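Glycosyl hydrolase family 2, TIM barrel domain protein (Faecalibacterium prausnitzii A2-165, PDB 6ED2) acts as a beta-glucuronidase of glycosyl hydrolase family 2, probably releasing glucuronic acid from beta-glucuronide conjugates. Local coordinates at residues 143-147 with 148-152; 127-130 with 131-134; 548-551 with 552-555. One frame throughout, in Å; residues are numbered along the deposited sequence.

In the fold
Each contact is a local one, formed within a continuous run of residues, and they follow in series without nesting or crossing. First along the chain comes contact 2, on strand 128-134, the second arm of the hairpin begun by strand 120-125. Contact 1 then closes the loop between strands 140-143 and 152-161 in the same sugar-binding domain. The two touch: Ile147 of the loop packs on Val128 and Val130 of the strand, and Val144 also reaches Val130. Contact 3 lies about 61 Å from contact 1, centre to centre, across the chain in the TIM barrel domain, where it starts helix 554-570 and borders neighbouring subunits.

Contact 1 (143-147 with 148-152); sequences TVTNI and VRYNQ
The carbonyl oxygen of Val144 is gripped by two backbone donors in succession, Ile147 N at 3.0 Å and Val148 N at 3.2 Å. The second comes in nearly on line with the C=O bond (C=O...N 166°), and together the two bonds wind residues 144-148 into a single tight turn. The Val148 side chain straddles this oxygen, both methyls lying beside it. One of them, CG1, also meets Val144 CG2 at 3.6 Å, and the two valine side chains cross at about a right angle. Further on, the chain runs away from the turn, but the Tyr150 side chain reaches back, and its OH donates to Thr145 O at 2.8 Å. This hydroxyl lies in the carbonyl plane on a lone pair of the oxygen (C=O...O 133°). With CG anti to its own carbonyl carbon (chi1 -71°), the tyrosine ring is directed back along the loop, and its hydroxyl also approaches the methyl CG2 of Thr145. Loss of the hydroxyl, as with a phenylalanine here, would probably leave Thr145 O without this donor and set the ring freer to swing. The other branch of Thr145, OG1, is held by Asp109 and Ile110 N of strand 109-114. Val148 packs on Phe99, Val101 and Val125, while Tyr150 rests on Ile110 and Val101. A type II beta turn from Arg149 to Gln152 then leads into strand 152-161, completing a strand-to-strand connection of the kind found in the jelly-roll sugar-binding domain of family 2 glycosidases.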
# COMPACT_ATOMS: atom_id res chain seq x y z
N THR A 143 42.71 -22.83 -14.14
CA THR A 143 44.08 -22.48 -14.50
C THR A 143 44.19 -22.39 -16.01
O THR A 143 43.81 -23.33 -16.72
CB THR A 143 45.06 -23.51 -13.95
OG1 THR A 143 45.23 -23.29 -12.54
CG2 THR A 143 46.43 -23.38 -14.63
N VAL A 144 44.67 -21.25 -16.52
CA VAL A 144 44.64 -21.07 -17.97
C VAL A 144 46.02 -20.65 -18.47
O VAL A 144 46.16 -20.09 -19.57
CB VAL A 144 43.56 -20.06 -18.39
CG1 VAL A 144 42.19 -20.54 -17.94
CG2 VAL A 144 43.85 -18.70 -17.81
N THR A 145 47.05 -20.96 -17.67
CA THR A 145 48.42 -20.55 -17.95
C THR A 145 48.86 -20.91 -19.36
O THR A 145 49.46 -20.09 -20.06
CB THR A 145 49.35 -21.19 -16.94
OG1 THR A 145 48.95 -20.79 -15.63
CG2 THR A 145 50.80 -20.78 -17.20
N ASN A 146 48.59 -22.13 -19.80
CA ASN A 146 49.05 -22.59 -21.10
C ASN A 146 47.99 -22.49 -22.18
O ASN A 146 48.20 -23.02 -23.27
CB ASN A 146 49.54 -24.04 -21.02
CG ASN A 146 50.66 -24.19 -20.03
OD1 ASN A 146 50.62 -25.07 -19.18
ND2 ASN A 146 51.66 -23.32 -20.12
N ILE A 147 46.87 -21.83 -21.90
CA ILE A 147 45.82 -21.67 -22.89
C ILE A 147 45.71 -20.23 -23.40
O ILE A 147 45.26 -20.03 -24.53
CB ILE A 147 44.47 -22.14 -22.30
CG1 ILE A 147 44.61 -23.54 -21.70
CG2 ILE A 147 43.39 -22.14 -23.35
CD1 ILE A 147 44.97 -24.59 -22.74
N VAL A 148 46.11 -19.24 -22.62
CA VAL A 148 45.92 -17.85 -22.99
C VAL A 148 46.99 -17.43 -23.99
O VAL A 148 48.10 -17.97 -24.03
CB VAL A 148 45.95 -16.94 -21.75
CG1 VAL A 148 44.70 -17.16 -20.90
CG2 VAL A 148 47.22 -17.20 -20.94
N ARG A 149 46.65 -16.43 -24.81
CA ARG A 149 47.64 -15.72 -25.61
C ARG A 149 48.08 -14.49 -24.83
O ARG A 149 47.24 -13.74 -24.32
CB ARG A 149 47.06 -15.31 -26.97
CG ARG A 149 46.30 -16.39 -27.70
CD ARG A 149 45.04 -15.80 -28.34
NE ARG A 149 44.20 -16.80 -28.99
CZ ARG A 149 42.90 -16.63 -29.23
NH1 ARG A 149 42.20 -17.59 -29.84
NH2 ARG A 149 42.29 -15.50 -28.85
N TYR A 150 49.39 -14.29 -24.73
CA TYR A 150 49.97 -13.23 -23.91
C TYR A 150 50.04 -11.91 -24.68
O TYR A 150 50.28 -11.88 -25.89
CB TYR A 150 51.35 -13.66 -23.41
CG TYR A 150 51.24 -14.75 -22.36
CD1 TYR A 150 51.28 -14.44 -20.99
CD2 TYR A 150 51.04 -16.08 -22.72
CE1 TYR A 150 51.14 -15.43 -20.03
CE2 TYR A 150 50.91 -17.07 -21.77
CZ TYR A 150 50.96 -16.74 -20.43
OH TYR A 150 50.82 -17.73 -19.50
N ASN A 151 49.80 -10.81 -23.96
CA ASN A 151 49.61 -9.47 -24.53
C ASN A 151 48.54 -9.46 -25.62
O ASN A 151 48.63 -8.73 -26.61
CB ASN A 151 50.92 -8.88 -25.06
CG ASN A 151 51.03 -7.39 -24.76
OD1 ASN A 151 50.99 -6.96 -23.59
ND2 ASN A 151 51.15 -6.58 -25.83
N GLN A 152 47.50 -10.27 -25.43
CA GLN A 152 46.35 -10.27 -26.33
C GLN A 152 45.08 -10.42 -25.51
O GLN A 152 45.12 -10.69 -24.30
CB GLN A 152 46.45 -11.39 -27.37
CG GLN A 152 47.72 -11.34 -28.17
CD GLN A 152 47.86 -12.50 -29.10
OE1 GLN A 152 46.95 -12.81 -29.86
NE2 GLN A 152 49.01 -13.17 -29.03

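Contact 2 (127-130 with 131-134); sequences GVEV and AQHE
The carboxylate of Glu129 and the amide of Gln132 meet with their planes 68° apart, the amide nitrogen NE2 standing above the carboxylate plane rather than within it. NE2 donates to Glu129 OE2 at 2.8 Å, a somewhat bent bond with an N-H...O angle of 146°, and OE2 in turn is tilted from the amide plane. The aliphatic part of the glutamine follows closely, Gln132 CG coming within 3.4 Å of the same OE2. Glu129 reaches this place with CG anti to the backbone N (chi1 -166°) and its chain extended beyond, running across the extended glutamine side chain at about a right angle. The stronger partner of OE2 is Arg122 on the paired strand 120-125, which forms a salt bridge with it and probably keeps the carboxylate ionised. The amide is thus a second, neutral partner for the charge. Two residues three apart would fall on opposite faces of a regular strand; here they share a face because one extra residue has been fitted in between them. Val130 and Ala131 both stand opposite Val123, and both side chains pack on Ala142 of strand 140-143, while the strand changes direction between segments 128-130 and 131-134. Such a pair facing a single residue is the classic beta bulge of an antiparallel hairpin, here in the sugar-binding domain.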
# COMPACT_ATOMS: atom_id res chain seq x y z
N GLY A 127 37.94 -21.27 -26.56
CA GLY A 127 37.34 -22.47 -27.09
C GLY A 127 37.74 -23.78 -26.43
O GLY A 127 37.17 -24.81 -26.78
N VAL A 128 38.67 -23.79 -25.48
CA VAL A 128 39.10 -25.04 -24.86
C VAL A 128 38.60 -25.09 -23.41
O VAL A 128 38.74 -24.13 -22.65
CB VAL A 128 40.63 -25.25 -24.96
CG1 VAL A 128 41.27 -24.34 -26.00
CG2 VAL A 128 41.32 -25.14 -23.63
N GLU A 129 38.00 -26.24 -23.05
CA GLU A 129 37.42 -26.45 -21.73
C GLU A 129 38.52 -26.55 -20.68
O GLU A 129 39.47 -27.33 -20.84
CB GLU A 129 36.56 -27.71 -21.72
CG GLU A 129 35.64 -27.85 -20.50
CD GLU A 129 34.47 -28.81 -20.73
OE1 GLU A 129 34.33 -29.34 -21.86
OE2 GLU A 129 33.69 -29.04 -19.79
N VAL A 130 38.40 -25.77 -19.60
CA VAL A 130 39.47 -25.63 -18.62
C VAL A 130 38.98 -25.86 -17.19
O VAL A 130 39.79 -25.89 -16.25
CB VAL A 130 40.14 -24.24 -18.71
CG1 VAL A 130 41.00 -24.13 -19.97
CG2 VAL A 130 39.10 -23.14 -18.64
N ALA A 131 37.66 -25.95 -16.99
CA ALA A 131 37.16 -26.25 -15.65
C ALA A 131 35.72 -26.72 -15.73
O ALA A 131 34.99 -26.40 -16.68
CB ALA A 131 37.25 -25.05 -14.70
N GLN A 132 35.34 -27.52 -14.74
CA GLN A 132 33.97 -27.94 -14.53
C GLN A 132 33.68 -27.81 -13.05
O GLN A 132 34.55 -28.07 -12.22
CB GLN A 132 33.72 -29.37 -15.00
CG GLN A 132 33.98 -29.57 -16.47
CD GLN A 132 33.91 -31.02 -16.87
OE1 GLN A 132 34.29 -31.90 -16.09
NE2 GLN A 132 33.42 -31.29 -18.08
N HIS A 133 32.46 -27.39 -12.72
CA HIS A 133 32.12 -27.19 -11.33
C HIS A 133 30.66 -27.50 -11.11
O HIS A 133 29.81 -27.15 -11.93
CB HIS A 133 32.42 -25.76 -10.89
CG HIS A 133 32.14 -25.51 -9.45
ND1 HIS A 133 33.04 -25.82 -8.45
CD2 HIS A 133 31.07 -24.97 -8.83
CE1 HIS A 133 32.54 -25.47 -7.28
NE2 HIS A 133 31.34 -24.95 -7.48
N GLU A 134 30.38 -28.15 -9.99
CA GLU A 134 29.03 -28.47 -9.57
C GLU A 134 28.75 -27.74 -8.27
O GLU A 134 29.58 -27.74 -7.35
CB GLU A 134 28.88 -29.99 -9.38
CG GLU A 134 27.59 -30.36 -8.68
CD GLU A 134 26.38 -30.15 -9.57
OE1 GLU A 134 26.52 -30.20 -10.81
OE2 GLU A 134 25.28 -29.93 -9.02

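Contact 3 (548-551 with 552-555); sequences PSVM and WSAE
Ser553 donates twice to the carbonyl oxygen of Val550, through its hydroxyl OG at 2.7 Å and through its backbone N at 2.9 Å. Both donors stand about 20° off the carbonyl plane, and the N-H...O angle of the backbone bond is 153°. The hydroxyl sits between the backbone N and the carbonyl carbon (chi1 73°), the rotation that lets it and the amide of the same residue address one oxygen. OG has a second task as the N-cap of helix 554-570, where it takes the N-H of Tyr556. The backbone bond closes a type II beta turn from Val550 to Ser553, with Trp552 at the position of positive phi; turn and cap together launch the helix that links the parallel strands 531-535 and 574-580 of the TIM barrel. The price of the turn is a close approach of Trp552 CB to Met551 O, 2.8 Å, and this oxygen also lies near the plane of the indole, by its edge. Further out, the indole meets Trp500 edge-to-face, and its NE1 is bonded to Ile591 O of the third subunit. On the helix side, Ser549 CB packs against Glu555 CB at 3.6 Å and lies 3.8 Å from Ser553 OG. The polar ends of that pair part company: Ser549 OG bonds to Glu559, whereas the Glu555 carboxylate is bonded to Lys546 N and His545 ND1 of its own chain and to Tyr613 OH of the fourth subunit. Val550 CG2 borders Ser553 CB more loosely, at 4.2 Å.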
# COMPACT_ATOMS: atom_id res chain seq x y z
N PRO A 548 -9.40 -5.90 16.03
CA PRO A 548 -8.35 -6.83 16.46
C PRO A 548 -7.66 -7.53 15.28
O PRO A 548 -8.09 -7.35 14.14
CB PRO A 548 -9.11 -7.82 17.33
CG PRO A 548 -10.46 -7.88 16.68
CD PRO A 548 -10.74 -6.48 16.18
N SER A 549 -6.61 -8.29 15.55
CA SER A 549 -5.71 -8.74 14.49
C SER A 549 -6.37 -9.78 13.60
O SER A 549 -7.31 -10.48 13.98
CB SER A 549 -4.43 -9.33 15.08
OG SER A 549 -4.69 -10.44 15.93
N VAL A 550 -5.84 -9.88 12.37
CA VAL A 550 -6.02 -11.03 11.50
C VAL A 550 -4.64 -11.46 11.01
O VAL A 550 -3.73 -10.64 10.84
CB VAL A 550 -6.94 -10.73 10.30
CG1 VAL A 550 -8.37 -10.44 10.78
CG2 VAL A 550 -6.38 -9.55 9.47
N MET A 551 -4.49 -12.77 10.80
CA MET A 551 -3.29 -13.27 10.15
C MET A 551 -3.01 -12.44 8.91
O MET A 551 -3.94 -12.13 8.15
CB MET A 551 -3.45 -14.75 9.79
CG MET A 551 -3.54 -15.66 11.01
SD MET A 551 -3.97 -17.34 10.52
CE MET A 551 -2.35 -18.03 10.18
N TRP A 552 -1.74 -12.03 8.75
CA TRP A 552 -1.18 -11.17 7.71
C TRP A 552 -1.07 -9.70 8.13
O TRP A 552 -0.44 -8.90 7.42
CB TRP A 552 -1.95 -11.26 6.38
CG TRP A 552 -1.56 -12.47 5.55
CD1 TRP A 552 -2.16 -13.71 5.56
CD2 TRP A 552 -0.49 -12.56 4.60
NE1 TRP A 552 -1.53 -14.55 4.67
CE2 TRP A 552 -0.50 -13.87 4.07
CE3 TRP A 552 0.48 -11.65 4.14
CZ2 TRP A 552 0.42 -14.30 3.11
CZ3 TRP A 552 1.40 -12.09 3.17
CH2 TRP A 552 1.36 -13.40 2.67
N SER A 553 -1.63 -9.32 9.28
CA SER A 553 -1.55 -7.95 9.80
C SER A 553 -0.34 -7.74 10.71
O SER A 553 0.20 -8.69 11.30
CB SER A 553 -2.81 -7.59 10.59
OG SER A 553 -2.78 -8.29 11.83
N ALA A 554 0.05 -6.47 10.84
CA ALA A 554 1.13 -6.11 11.77
C ALA A 554 0.79 -6.54 13.19
O ALA A 554 1.65 -7.03 13.92
CB ALA A 554 1.39 -4.60 11.72
N GLU A 555 -0.48 -6.35 13.58
CA GLU A 555 -0.92 -6.73 14.92
C GLU A 555 -0.72 -8.21 15.17
O GLU A 555 -0.23 -8.61 16.23
CB GLU A 555 -2.39 -6.36 15.11
CG GLU A 555 -2.61 -4.89 15.43
CD GLU A 555 -2.47 -4.00 14.21
OE1 GLU A 555 -2.44 -4.52 13.06
OE2 GLU A 555 -2.39 -2.76 14.41